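Local structure of RedY-like protein (Hahella chejuensis, 2JDJ) at residues Lys7-Asp12 with Pro52-Glu57; Ser36-Asp41 with Lys60-Ala65. The protein probably takes part in the biosynthesis of the pigment prodigiosin, as a dimeric member of the dimeric alpha/beta barrel clan. One frame throughout, in Å; residues are numbered along the deposited sequence.

Interaction 1. Residues Lys7-Asp12 with Pro52-Glu57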
# COMPACT_ATOMS: atom_id res chain seq x y z
N LYS A 7 6.80 -6.54 -0.19
CA LYS A 7 7.49 -6.63 -1.47
C LYS A 7 7.61 -8.12 -1.68
O LYS A 7 7.96 -8.86 -0.74
CB LYS A 7 8.89 -6.01 -1.39
CG LYS A 7 8.88 -4.50 -1.19
CD LYS A 7 10.28 -3.99 -1.07
CE LYS A 7 10.34 -2.46 -1.19
NZ LYS A 7 11.75 -2.04 -0.84
N ILE A 8 7.29 -8.57 -2.89
CA ILE A 8 7.27 -10.00 -3.23
C ILE A 8 8.20 -10.27 -4.38
O ILE A 8 8.07 -9.66 -5.44
CB ILE A 8 5.83 -10.44 -3.62
CG1 ILE A 8 4.90 -10.36 -2.38
CG2 ILE A 8 5.86 -11.86 -4.25
CD1 ILE A 8 3.42 -10.36 -2.72
N ARG A 9 9.14 -11.21 -4.21
CA ARG A 9 10.05 -11.57 -5.28
C ARG A 9 9.73 -12.97 -5.79
O ARG A 9 9.69 -13.91 -5.00
CB ARG A 9 11.49 -11.51 -4.79
CG ARG A 9 12.54 -11.44 -5.88
CD ARG A 9 13.96 -11.57 -5.31
NE ARG A 9 14.16 -12.86 -4.66
CZ ARG A 9 14.61 -13.96 -5.28
NH1 ARG A 9 14.97 -13.96 -6.56
NH2 ARG A 9 14.73 -15.08 -4.59
N LEU A 10 9.52 -13.12 -7.10
CA LEU A 10 9.37 -14.43 -7.72
C LEU A 10 10.73 -15.10 -7.76
O LEU A 10 11.73 -14.45 -8.02
CB LEU A 10 8.84 -14.29 -9.14
CG LEU A 10 7.48 -13.63 -9.40
CD1 LEU A 10 7.04 -13.81 -10.88
CD2 LEU A 10 6.41 -14.16 -8.46
N PHE A 11 10.78 -16.39 -7.49
CA PHE A 11 12.00 -17.16 -7.68
C PHE A 11 12.36 -17.20 -9.17
O PHE A 11 13.52 -17.26 -9.55
CB PHE A 11 11.83 -18.58 -7.13
CG PHE A 11 11.54 -18.63 -5.65
CD1 PHE A 11 12.36 -17.98 -4.74
CD2 PHE A 11 10.46 -19.35 -5.17
CE1 PHE A 11 12.09 -18.04 -3.39
CE2 PHE A 11 10.18 -19.41 -3.82
CZ PHE A 11 11.00 -18.76 -2.93
N ASP A 12 11.34 -17.15 -10.01
CA ASP A 12 11.58 -17.26 -11.43
C ASP A 12 10.52 -16.48 -12.18
O ASP A 12 9.35 -16.86 -12.12
CB ASP A 12 11.51 -18.74 -11.78
CG ASP A 12 11.48 -18.98 -13.24
OD1 ASP A 12 12.12 -18.22 -14.01
OD2 ASP A 12 10.79 -19.96 -13.61
N PRO A 52 15.00 -6.81 -7.18
CA PRO A 52 14.87 -7.15 -5.77
C PRO A 52 13.44 -7.55 -5.37
O PRO A 52 13.26 -8.24 -4.37
CB PRO A 52 15.30 -5.86 -5.07
CG PRO A 52 15.08 -4.79 -6.10
CD PRO A 52 15.46 -5.43 -7.38
N TYR A 53 12.44 -7.10 -6.13
CA TYR A 53 11.05 -7.54 -5.95
C TYR A 53 10.27 -7.30 -7.22
O TYR A 53 10.61 -6.39 -7.98
CB TYR A 53 10.37 -6.87 -4.76
CG TYR A 53 10.15 -5.37 -4.92
CD1 TYR A 53 8.93 -4.85 -5.38
CD2 TYR A 53 11.17 -4.49 -4.62
CE1 TYR A 53 8.75 -3.45 -5.52
CE2 TYR A 53 11.00 -3.11 -4.76
CZ TYR A 53 9.79 -2.61 -5.21
OH TYR A 53 9.66 -1.23 -5.33
N HIS A 54 9.24 -8.12 -7.46
CA HIS A 54 8.42 -8.04 -8.68
C HIS A 54 7.03 -7.52 -8.43
O HIS A 54 6.41 -6.88 -9.30
CB HIS A 54 8.36 -9.43 -9.36
CG HIS A 54 9.71 -10.02 -9.56
ND1 HIS A 54 10.55 -9.61 -10.58
CD2 HIS A 54 10.42 -10.90 -8.81
CE1 HIS A 54 11.70 -10.24 -10.47
NE2 HIS A 54 11.64 -11.03 -9.41
N TYR A 55 6.53 -7.77 -7.21
CA TYR A 55 5.15 -7.45 -6.87
C TYR A 55 5.09 -6.77 -5.54
O TYR A 55 6.00 -6.89 -4.73
CB TYR A 55 4.25 -8.71 -6.86
CG TYR A 55 4.11 -9.34 -8.23
CD1 TYR A 55 3.09 -8.94 -9.11
CD2 TYR A 55 5.01 -10.31 -8.66
CE1 TYR A 55 2.98 -9.52 -10.38
CE2 TYR A 55 4.92 -10.89 -9.94
CZ TYR A 55 3.91 -10.48 -10.79
OH TYR A 55 3.84 -11.07 -12.03
N VAL A 56 4.00 -6.02 -5.33
CA VAL A 56 3.72 -5.44 -4.05
C VAL A 56 2.29 -5.83 -3.69
O VAL A 56 1.39 -5.72 -4.53
CB VAL A 56 3.78 -3.89 -4.10
CG1 VAL A 56 3.47 -3.35 -2.72
CG2 VAL A 56 5.15 -3.41 -4.56
N GLU A 57 2.06 -6.28 -2.46
CA GLU A 57 0.69 -6.49 -2.02
C GLU A 57 0.36 -5.53 -0.88
O GLU A 57 1.23 -5.21 -0.06
CB GLU A 57 0.42 -7.95 -1.66
CG GLU A 57 0.97 -8.43 -0.32
CD GLU A 57 0.85 -9.95 -0.11
OE1 GLU A 57 0.21 -10.66 -0.93
OE2 GLU A 57 1.43 -10.45 0.87
O HOH W 1 14.88 -11.41 -8.65

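Interaction 2. Residues Ser36-Asp41 with Lys60-Ala65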
# COMPACT_ATOMS: atom_id res chain seq x y z
N SER A 36 -10.52 -10.85 9.13
CA SER A 36 -9.75 -9.62 9.39
C SER A 36 -9.39 -8.79 8.15
O SER A 36 -9.03 -7.62 8.28
CB SER A 36 -8.46 -9.94 10.12
OG SER A 36 -7.59 -10.68 9.30
N VAL A 37 -9.49 -9.40 6.97
CA VAL A 37 -9.12 -8.70 5.74
C VAL A 37 -10.26 -7.82 5.23
O VAL A 37 -11.32 -8.31 4.84
CB VAL A 37 -8.65 -9.67 4.63
CG1 VAL A 37 -8.18 -8.90 3.39
CG2 VAL A 37 -7.53 -10.57 5.15
N VAL A 38 -10.02 -6.51 5.24
CA VAL A 38 -10.98 -5.52 4.76
C VAL A 38 -10.76 -5.20 3.27
O VAL A 38 -11.73 -4.99 2.52
CB VAL A 38 -10.87 -4.22 5.61
CG1 VAL A 38 -11.82 -3.14 5.09
CG2 VAL A 38 -11.13 -4.52 7.10
N ARG A 39 -9.50 -5.12 2.87
CA ARG A 39 -9.13 -4.89 1.46
C ARG A 39 -7.83 -5.62 1.21
O ARG A 39 -6.97 -5.71 2.10
CB ARG A 39 -8.89 -3.42 1.17
CG ARG A 39 -10.05 -2.50 1.40
CD ARG A 39 -9.73 -1.11 0.90
NE ARG A 39 -9.76 -1.04 -0.56
CZ ARG A 39 -10.88 -0.87 -1.26
NH1 ARG A 39 -10.83 -0.79 -2.58
NH2 ARG A 39 -12.06 -0.76 -0.65
N PHE A 40 -7.70 -6.16 0.01
CA PHE A 40 -6.47 -6.82 -0.41
C PHE A 40 -6.31 -6.64 -1.90
O PHE A 40 -7.26 -6.81 -2.65
CB PHE A 40 -6.51 -8.29 -0.07
CG PHE A 40 -5.32 -9.05 -0.54
CD1 PHE A 40 -4.06 -8.83 0.02
CD2 PHE A 40 -5.45 -9.98 -1.57
CE1 PHE A 40 -2.97 -9.53 -0.42
CE2 PHE A 40 -4.35 -10.70 -2.02
CZ PHE A 40 -3.11 -10.47 -1.44
N ASP A 41 -5.10 -6.26 -2.31
CA ASP A 41 -4.78 -6.14 -3.73
C ASP A 41 -3.29 -6.30 -3.99
O ASP A 41 -2.47 -5.98 -3.13
CB ASP A 41 -5.34 -4.87 -4.36
CG ASP A 41 -5.29 -3.66 -3.43
OD1 ASP A 41 -6.36 -3.28 -2.88
OD2 ASP A 41 -4.19 -3.06 -3.29
N LYS A 60 -5.24 -4.36 3.85
CA LYS A 60 -5.90 -3.52 4.84
C LYS A 60 -6.67 -4.43 5.80
O LYS A 60 -7.48 -5.26 5.36
CB LYS A 60 -6.82 -2.49 4.17
CG LYS A 60 -7.49 -1.53 5.14
CD LYS A 60 -8.31 -0.43 4.45
CE LYS A 60 -7.55 0.90 4.40
NZ LYS A 60 -8.40 2.03 3.96
N ILE A 61 -6.39 -4.30 7.10
CA ILE A 61 -6.97 -5.17 8.13
C ILE A 61 -7.62 -4.38 9.27
O ILE A 61 -7.26 -3.22 9.53
CB ILE A 61 -5.94 -6.14 8.76
CG1 ILE A 61 -4.72 -5.36 9.28
CG2 ILE A 61 -5.53 -7.27 7.76
CD1 ILE A 61 -3.67 -6.24 9.98
N THR A 62 -8.57 -5.03 9.94
CA THR A 62 -9.31 -4.43 11.04
C THR A 62 -8.33 -4.07 12.16
O THR A 62 -8.26 -2.92 12.60
CB THR A 62 -10.39 -5.39 11.56
OG1 THR A 62 -9.81 -6.69 11.78
CG2 THR A 62 -11.51 -5.51 10.54
N ASP A 63 -7.57 -5.07 12.58
CA ASP A 63 -6.43 -4.86 13.46
C ASP A 63 -5.51 -6.06 13.35
O ASP A 63 -5.94 -7.15 12.92
CB ASP A 63 -6.87 -4.68 14.92
CG ASP A 63 -7.69 -5.83 15.42
OD1 ASP A 63 -7.10 -6.87 15.76
OD2 ASP A 63 -8.94 -5.71 15.44
N ARG A 64 -4.26 -5.85 13.74
CA ARG A 64 -3.20 -6.86 13.64
C ARG A 64 -3.53 -8.12 14.42
O ARG A 64 -3.16 -9.23 14.02
CB ARG A 64 -1.86 -6.28 14.13
CG ARG A 64 -0.64 -7.12 13.77
CD ARG A 64 -0.58 -7.38 12.28
NE ARG A 64 0.78 -7.21 11.74
CZ ARG A 64 1.59 -8.21 11.42
NH1 ARG A 64 1.22 -9.48 11.58
NH2 ARG A 64 2.79 -7.93 10.92
N ALA A 65 -4.22 -7.94 15.54
CA ALA A 65 -4.64 -9.06 16.37
C ALA A 65 -5.55 -10.03 15.58
O ALA A 65 -5.34 -11.25 15.57
CB ALA A 65 -5.34 -8.54 17.63

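Interaction 1. Residues Lys7-Asp12 with Pro52-Glu57
Ile8 and Tyr55 form an antiparallel hydrogen-bonded pair, with Lys7 and Val56 as the adjoining non-hydrogen-bonded pair, and the axes of strands 7-10 and 55-57 run 142° apart. Ile8 N donates to Tyr55 O at 2.8 Å. The carbonyl of Ile8 is gripped twice: Tyr55 N reaches Ile8 O in the carbonyl plane at 3.0 Å, while His54 N approaches the same oxygen at 2.8 Å from a tilted position. His54 and Tyr55 thus both face Ile8, a classic beta bulge at the start of strand 55-61.

The extended side chain of Lys7 passes obliquely over one face of the Tyr53 ring in a CH-pi contact, its CD 4.0 Å from the ring centroid. Tyr53 CG sits between its own backbone N and carbonyl carbon (chi1 66°), and the lysine chain lies over the ring face with CD and CE above its CD2-CE2 rim. An alanine here would probably open a gap over the Lys7 methylenes and leave that part of the chain freer to turn, though the salt bridges of its ammonium would still hold its end. Alongside the bulge, the edge of the His54 imidazole meets the backbone at Leu10, and Arg9 lies beside that ring pointing the same way, Arg9 CG 3.7 Å from His54 CD2. Leu10 brings CD1 to within 3.7 Å of Tyr55 CE2 at the ring edge. Ile8 CD1 lies 3.7 Å from Glu57 CD, the two side chains crossing at about a right angle.

Strand 87-97 meets the basic ends: Lys7 NZ makes salt bridges to Glu91 of its own chain and to Glu91 of the second subunit, and Arg9 NH2 to Glu88. Glu57 OE2 instead hydrogen-bonds with His6 ND1, on the same strand as Ile8. Tyr53 thus shields the aliphatic part of Lys7, while two carboxylates at the dimer interface probably stabilise its charge.

Interaction 2. Residues Ser36-Asp41 with Lys60-Ala65
Arg39 and Lys60 lie side by side and point the same way, CB to CB 3.8 Å apart, and their chains touch again farther out, where CD of Arg39 is 3.9 Å from CD of Lys60. Both chains bend at chi3. Between these two residues the contact is made by aliphatic carbon, with Arg39 NE and Lys60 NZ 5.6 Å apart. Arg39 NH2 does lie close to a like charge, Arg39 NH2 of the second subunit. Lys60 NZ has a long, weak ion pair with Asp41 of the second subunit, which would probably ease the repulsion among these basic groups.

Next to this pair, Val38 and Thr62 cross obliquely. Val38 CG2, anti to the carbonyl carbon with CG1 anti to the backbone N (chi1 177°), meets the methyl CG2 of Thr62 at 3.6 Å. Ile61 CA makes a CA-H...O contact with Ser36 O at 3.2 Å, with its CB and CG2 alongside, and the same oxygen accepts the Thr62 N-H at 3.1 Å. The hydroxyl of Ser36 is engaged by Asp70.

Between the Val37-Ile61 and Arg39-Lys60 pairs the register shifts by one residue. Lys60 O accepts from Val38 N at 2.8 Å and, more distantly, from Arg39 N at 3.2 Å, while Lys60 N returns a bond to Arg39 O. Val38 and Arg39 both opposite Lys60 make a classic beta bulge, at the corner where strand 37-44 turns. Past Thr62, Asp63 is the N-cap of helix 64-71, its OD1 bonded to Ala66 N. The whole is an antiparallel beta hairpin of strands 37-44 and 55-61, bulged near its open end, whose edge strand continues the sheet into the second subunit, in keeping with the dimeric alpha/beta barrel clan.

Overall arrangement
Interactions 1 and 2 lie about 21 Å apart, centre to centre, on opposite sides of the chain's centre, yet they share strand 55-61: interaction 1 takes its beginning and interaction 2 its end. That strand runs between 2-10 and 37-44 in one four-stranded antiparallel sheet, so each contact joins it to a different neighbour. Along the chain the segments alternate, 7-12 and 36-41 preceding 52-57 and 60-65. The two meet where Glu57 OE1 packs against Phe40 CZ, 3.4 Å away. Both touch the second subunit: interaction 1 joins the two inner strands, and interaction 2 involves the outermost strand 37-44, through which the sheet continues into that subunit.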